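Local coordinates for HTH-type transcriptional regulator PrpR (Mycobacterium tuberculosis, PDB 6D2S), which regulates expression of enzymes that break down short-chain fatty acids via the glyoxylate and methylcitrate cycles, and is required for assimilating cholesterol-derived propionate and for growth in macrophages, at residues Glu45-Arg48 / Gly52-Val55; Arg68-Pro71 / Leu76-Ala79. One frame throughout, in Å; residues are numbered along the deposited sequence. Where two conformers were deposited one is given.

Contact 1 (Glu45-Arg48 / Gly52-Val55); sequences ELMR and GISV
Met47 meets the chain leaving the helix with both its carbonyl and its side chain. The carbonyl O of Met47 accepts a hydrogen bond from the backbone N of Ile53 at 3.1 Å; the N-H points well at the oxygen (153°), although the donor sits above the carbonyl plane. On the same residue, CB rests 4.1 Å from CG2 of Val55, the branch lying beside the valine backbone N. Farther out, the thioether chain is bent at both chi2 (-72°) and chi3, and this curl lays it alongside Ile53, the two side chains pointing the same way. The terminal CE of Met47 settles 4.0 Å from CD1 of Ile53 and almost as near CG2, so one methyl group packs against both branches of the isoleucine.

Arg48 contributes mainly backbone. Its carbonyl O takes the N-H of Gly52 at 3.0 Å, a more bent bond (134°) that again arrives from above the carbonyl plane. In return, CA of Arg48 makes a CA-H...O contact of 3.3 Å with the carbonyl O of Ile53, which also lies 3.8 Å from CB of Arg48, the part of that side chain that makes the contact.

Gly52, with positive phi, is where the chain leaves helical geometry, and its bond back to the carbonyl four residues earlier fits a glycine-terminated C-cap of the αL type. The chain thus turns from helix 39-51 directly into strand 54-58. Helix 84-99 lies against the apolar side of this turn: Met47 touches Ile91 and Leu95, Val55 touches Ile91, and Ile53 reaches Val98. Strand 75-79 flanks it through Leu76 and Val78.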
loop_
_atom_site.group_PDB
_atom_site.type_symbol
_atom_site.label_atom_id
_atom_site.label_comp_id
_atom_site.label_asym_id
_atom_site.label_seq_id
_atom_site.Cartn_x
_atom_site.Cartn_y
_atom_site.Cartn_z
ATOM N N GLU A 45 17.351 -8.982 -10.272
ATOM C CA GLU A 45 18.791 -8.773 -10.379
ATOM C C GLU A 45 19.388 -8.351 -9.041
ATOM O O GLU A 45 20.430 -8.872 -8.627
ATOM C CB GLU A 45 19.088 -7.725 -11.458
ATOM C CG GLU A 45 20.564 -7.519 -11.745
ATOM C CD GLU A 45 20.808 -6.489 -12.835
ATOM O OE1 GLU A 45 21.451 -5.454 -12.554
ATOM O OE2 GLU A 45 20.349 -6.714 -13.976
ATOM N N LEU A 46 18.750 -7.391 -8.359
ATOM C CA LEU A 46 19.232 -6.975 -7.043
ATOM C C LEU A 46 19.267 -8.154 -6.073
ATOM O O LEU A 46 20.250 -8.347 -5.343
ATOM C CB LEU A 46 18.348 -5.846 -6.497
ATOM C CG LEU A 46 18.628 -5.279 -5.107
ATOM C CD1 LEU A 46 20.055 -4.783 -5.019
ATOM C CD2 LEU A 46 17.646 -4.145 -4.786
ATOM N N MET A 47 18.204 -8.963 -6.056
ATOM C CA MET A 47 18.161 -10.091 -5.124
ATOM C C MET A 47 19.309 -11.057 -5.372
ATOM O O MET A 47 19.925 -11.559 -4.423
ATOM C CB MET A 47 16.817 -10.815 -5.233
ATOM C CG MET A 47 15.668 -10.001 -4.657
ATOM S SD MET A 47 15.777 -9.955 -2.854
ATOM C CE MET A 47 14.633 -11.264 -2.419
ATOM N N ARG A 48 19.609 -11.331 -6.645
ATOM C CA ARG A 48 20.735 -12.195 -6.994
ATOM C C ARG A 48 22.063 -11.560 -6.593
ATOM O O ARG A 48 22.916 -12.205 -5.968
ATOM C CB ARG A 48 20.699 -12.463 -8.504
ATOM C CG ARG A 48 21.607 -13.536 -9.020
ATOM C CD ARG A 48 21.277 -13.811 -10.491
ATOM N NE ARG A 48 22.234 -14.732 -11.090
ATOM C CZ ARG A 48 23.372 -14.352 -11.654
ATOM N NH1 ARG A 48 23.685 -13.061 -11.701
ATOM N NH2 ARG A 48 24.192 -15.261 -12.165
ATOM N N GLY A 52 22.285 -13.308 -3.285
ATOM C CA GLY A 52 22.375 -14.634 -3.842
ATOM C C GLY A 52 21.049 -15.351 -3.898
ATOM O O GLY A 52 21.026 -16.575 -4.016
ATOM N N ILE A 53 19.940 -14.621 -3.833
ATOM C CA ILE A 53 18.618 -15.223 -3.941
ATOM C C ILE A 53 18.196 -15.197 -5.398
ATOM O O ILE A 53 18.265 -14.154 -6.053
ATOM C CB ILE A 53 17.604 -14.490 -3.056
ATOM C CG1 ILE A 53 17.969 -14.690 -1.585
ATOM C CG2 ILE A 53 16.176 -14.971 -3.365
ATOM C CD1 ILE A 53 17.203 -13.803 -0.664
ATOM N N SER A 54 17.788 -16.355 -5.916
ATOM C CA SER A 54 17.301 -16.476 -7.284
ATOM C C SER A 54 15.780 -16.358 -7.285
ATOM O O SER A 54 15.094 -17.144 -6.620
ATOM C CB SER A 54 17.729 -17.813 -7.893
ATOM O OG SER A 54 19.138 -17.871 -8.074
ATOM N N VAL A 55 15.262 -15.403 -8.037
ATOM C CA VAL A 55 13.819 -15.229 -8.190
ATOM C C VAL A 55 13.391 -15.980 -9.439
ATOM O O VAL A 55 14.013 -15.842 -10.503
ATOM C CB VAL A 55 13.442 -13.739 -8.292
ATOM C CG1 VAL A 55 11.958 -13.592 -8.626
ATOM C CG2 VAL A 55 13.794 -12.997 -7.009
#

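Contact 2 (Arg68-Pro71 / Leu76-Ala79); sequences RYHP and LRVA
Arg68 and Arg77 face each other as an antiparallel hydrogen-bonded pair, each backbone satisfying the other. The N of Arg68 donates to the carbonyl O of Arg77, and the N of Arg77 donates to the O of Arg68, both at 2.9 Å. The same carbonyl O of Arg68 also has the CD1 methyl of Leu76 beside it, at 3.8 Å.

The side-chain bond is made by Arg77, whose NH1 donates to NE2 of His70 at 3.1 Å with a nearly straight N-H (166°). NE2 lies in the guanidinium plane and NH1 in the imidazole plane, so the groups join edge to edge with their planes 59° apart. As acceptor, NE2 is presumably unprotonated. The first two torsions bring CD of Arg77 to 3.3 Å from NE2 of His70, and the bend at chi3 (63°) sets the guanidinium's direction. NE of Arg77 is salt-bridged to OD2 of Asp58; the two grips should restrict the guanidinium's rotation.

The strands form a beta hairpin, 67-70 and 75-79, at one side of the small mixed sheet of the IrrE N-terminal-like domain. Strand 67-70 is an outer strand; strand 75-79 is central, its backbone also bonded to strand 54-58.

The next pair, Tyr69 and Leu76, is non-hydrogen-bonded and lies on the opposite face from the arginines. Here the leucine crosses the tyrosine at about a right angle: CD1 of Leu76 sits 4.0 Å from CB of Tyr69, while CB of Leu76 meets the ring at its edge, 4.1 Å from CD1 of Tyr69. Both side chains touch Gln94 of helix 84-99.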
loop_
_atom_site.group_PDB
_atom_site.type_symbol
_atom_site.label_atom_id
_atom_site.label_comp_id
_atom_site.label_asym_id
_atom_site.label_seq_id
_atom_site.Cartn_x
_atom_site.Cartn_y
_atom_site.Cartn_z
ATOM N N ARG A 68 6.574 -18.141 -2.559
ATOM C CA ARG A 68 7.072 -19.157 -1.636
ATOM C C ARG A 68 8.586 -19.042 -1.622
ATOM O O ARG A 68 9.227 -19.191 -2.667
ATOM C CB ARG A 68 6.641 -20.572 -2.050
ATOM C CG ARG A 68 7.008 -21.668 -1.042
ATOM C CD ARG A 68 6.237 -21.500 0.258
ATOM N NE ARG A 68 6.690 -22.397 1.319
ATOM C CZ ARG A 68 6.047 -23.499 1.691
ATOM N NH1 ARG A 68 4.920 -23.853 1.088
ATOM N NH2 ARG A 68 6.529 -24.246 2.670
ATOM N N TYR A 69 9.155 -18.765 -0.453
ATOM C CA TYR A 69 10.594 -18.677 -0.314
ATOM C C TYR A 69 11.144 -20.041 0.087
ATOM O O TYR A 69 10.596 -20.701 0.974
ATOM C CB TYR A 69 10.969 -17.605 0.711
ATOM C CG TYR A 69 12.457 -17.404 0.815
ATOM C CD1 TYR A 69 13.212 -17.132 -0.318
ATOM C CD2 TYR A 69 13.109 -17.480 2.042
ATOM C CE1 TYR A 69 14.569 -16.951 -0.244
ATOM C CE2 TYR A 69 14.473 -17.294 2.126
ATOM C CZ TYR A 69 15.195 -17.028 0.982
ATOM O OH TYR A 69 16.553 -16.853 1.047
ATOM N N HIS A 70 12.209 -20.467 -0.592
ATOM C CA HIS A 70 12.905 -21.724 -0.329
ATOM C C HIS A 70 14.244 -21.386 0.323
ATOM O O HIS A 70 15.264 -21.240 -0.370
ATOM C CB HIS A 70 13.100 -22.521 -1.624
ATOM C CG HIS A 70 11.822 -23.037 -2.220
ATOM N ND1 HIS A 70 11.529 -24.383 -2.303
ATOM C CD2 HIS A 70 10.765 -22.389 -2.766
ATOM C CE1 HIS A 70 10.345 -24.541 -2.869
ATOM N NE2 HIS A 70 9.858 -23.347 -3.157
ATOM N N PRO A 71 14.298 -21.265 1.650
ATOM C CA PRO A 71 15.520 -20.744 2.292
ATOM C C PRO A 71 16.720 -21.659 2.170
ATOM O O PRO A 71 17.857 -21.178 2.262
ATOM C CB PRO A 71 15.105 -20.575 3.757
ATOM C CG PRO A 71 13.986 -21.541 3.946
ATOM C CD PRO A 71 13.246 -21.589 2.626
ATOM N N LEU A 76 13.357 -17.759 -4.492
ATOM C CA LEU A 76 12.046 -17.170 -4.246
ATOM C C LEU A 76 11.182 -17.439 -5.470
ATOM O O LEU A 76 11.467 -16.925 -6.557
ATOM C CB LEU A 76 12.137 -15.668 -3.981
ATOM C CG LEU A 76 10.768 -14.992 -3.826
ATOM C CD1 LEU A 76 10.052 -15.496 -2.573
ATOM C CD2 LEU A 76 10.908 -13.471 -3.785
ATOM N N ARG A 77 10.136 -18.243 -5.294
ATOM C CA ARG A 77 9.153 -18.462 -6.347
ATOM C C ARG A 77 8.039 -17.429 -6.236
ATOM O O ARG A 77 7.537 -17.158 -5.140
ATOM C CB ARG A 77 8.589 -19.882 -6.258
ATOM C CG ARG A 77 9.606 -20.918 -6.685
ATOM C CD ARG A 77 9.227 -22.296 -6.176
ATOM N NE ARG A 77 7.959 -22.755 -6.734
ATOM C CZ ARG A 77 7.077 -23.492 -6.063
ATOM N NH1 ARG A 77 7.316 -23.835 -4.800
ATOM N NH2 ARG A 77 5.953 -23.882 -6.649
ATOM N N VAL A 78 7.669 -16.846 -7.367
ATOM C CA VAL A 78 6.687 -15.777 -7.427
ATOM C C VAL A 78 5.622 -16.205 -8.422
ATOM O O VAL A 78 5.947 -16.711 -9.501
ATOM C CB VAL A 78 7.330 -14.435 -7.837
ATOM C CG1 VAL A 78 6.261 -13.348 -7.995
ATOM C CG2 VAL A 78 8.389 -14.026 -6.815
ATOM N N ALA A 79 4.355 -16.024 -8.046
ATOM C CA ALA A 79 3.245 -16.564 -8.825
ATOM C C ALA A 79 3.194 -15.967 -10.228
ATOM O O ALA A 79 3.227 -14.747 -10.401
ATOM C CB ALA A 79 1.917 -16.294 -8.110
#

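Overall arrangement
Contact 1 and contact 2 follow one another along the chain and meet in one three-stranded sheet, their centres about 11 Å apart. Strand 54-58, entered from contact 1, runs parallel to strand 75-79 of contact 2; the O of Ser54 lies 2.8 Å from the N of Leu76, a probable hydrogen bond. Ile53 also reaches the hydroxyl of Tyr69. Contact 1 is partly buried, combining helix-end backbone bonds with apolar packing. Contact 2 lies nearer the surface and divides by face: the arginines on one side, Arg77 reaching His70, and tyrosine and leucine on the other. Helix 84-99 touches the apolar side chains of both.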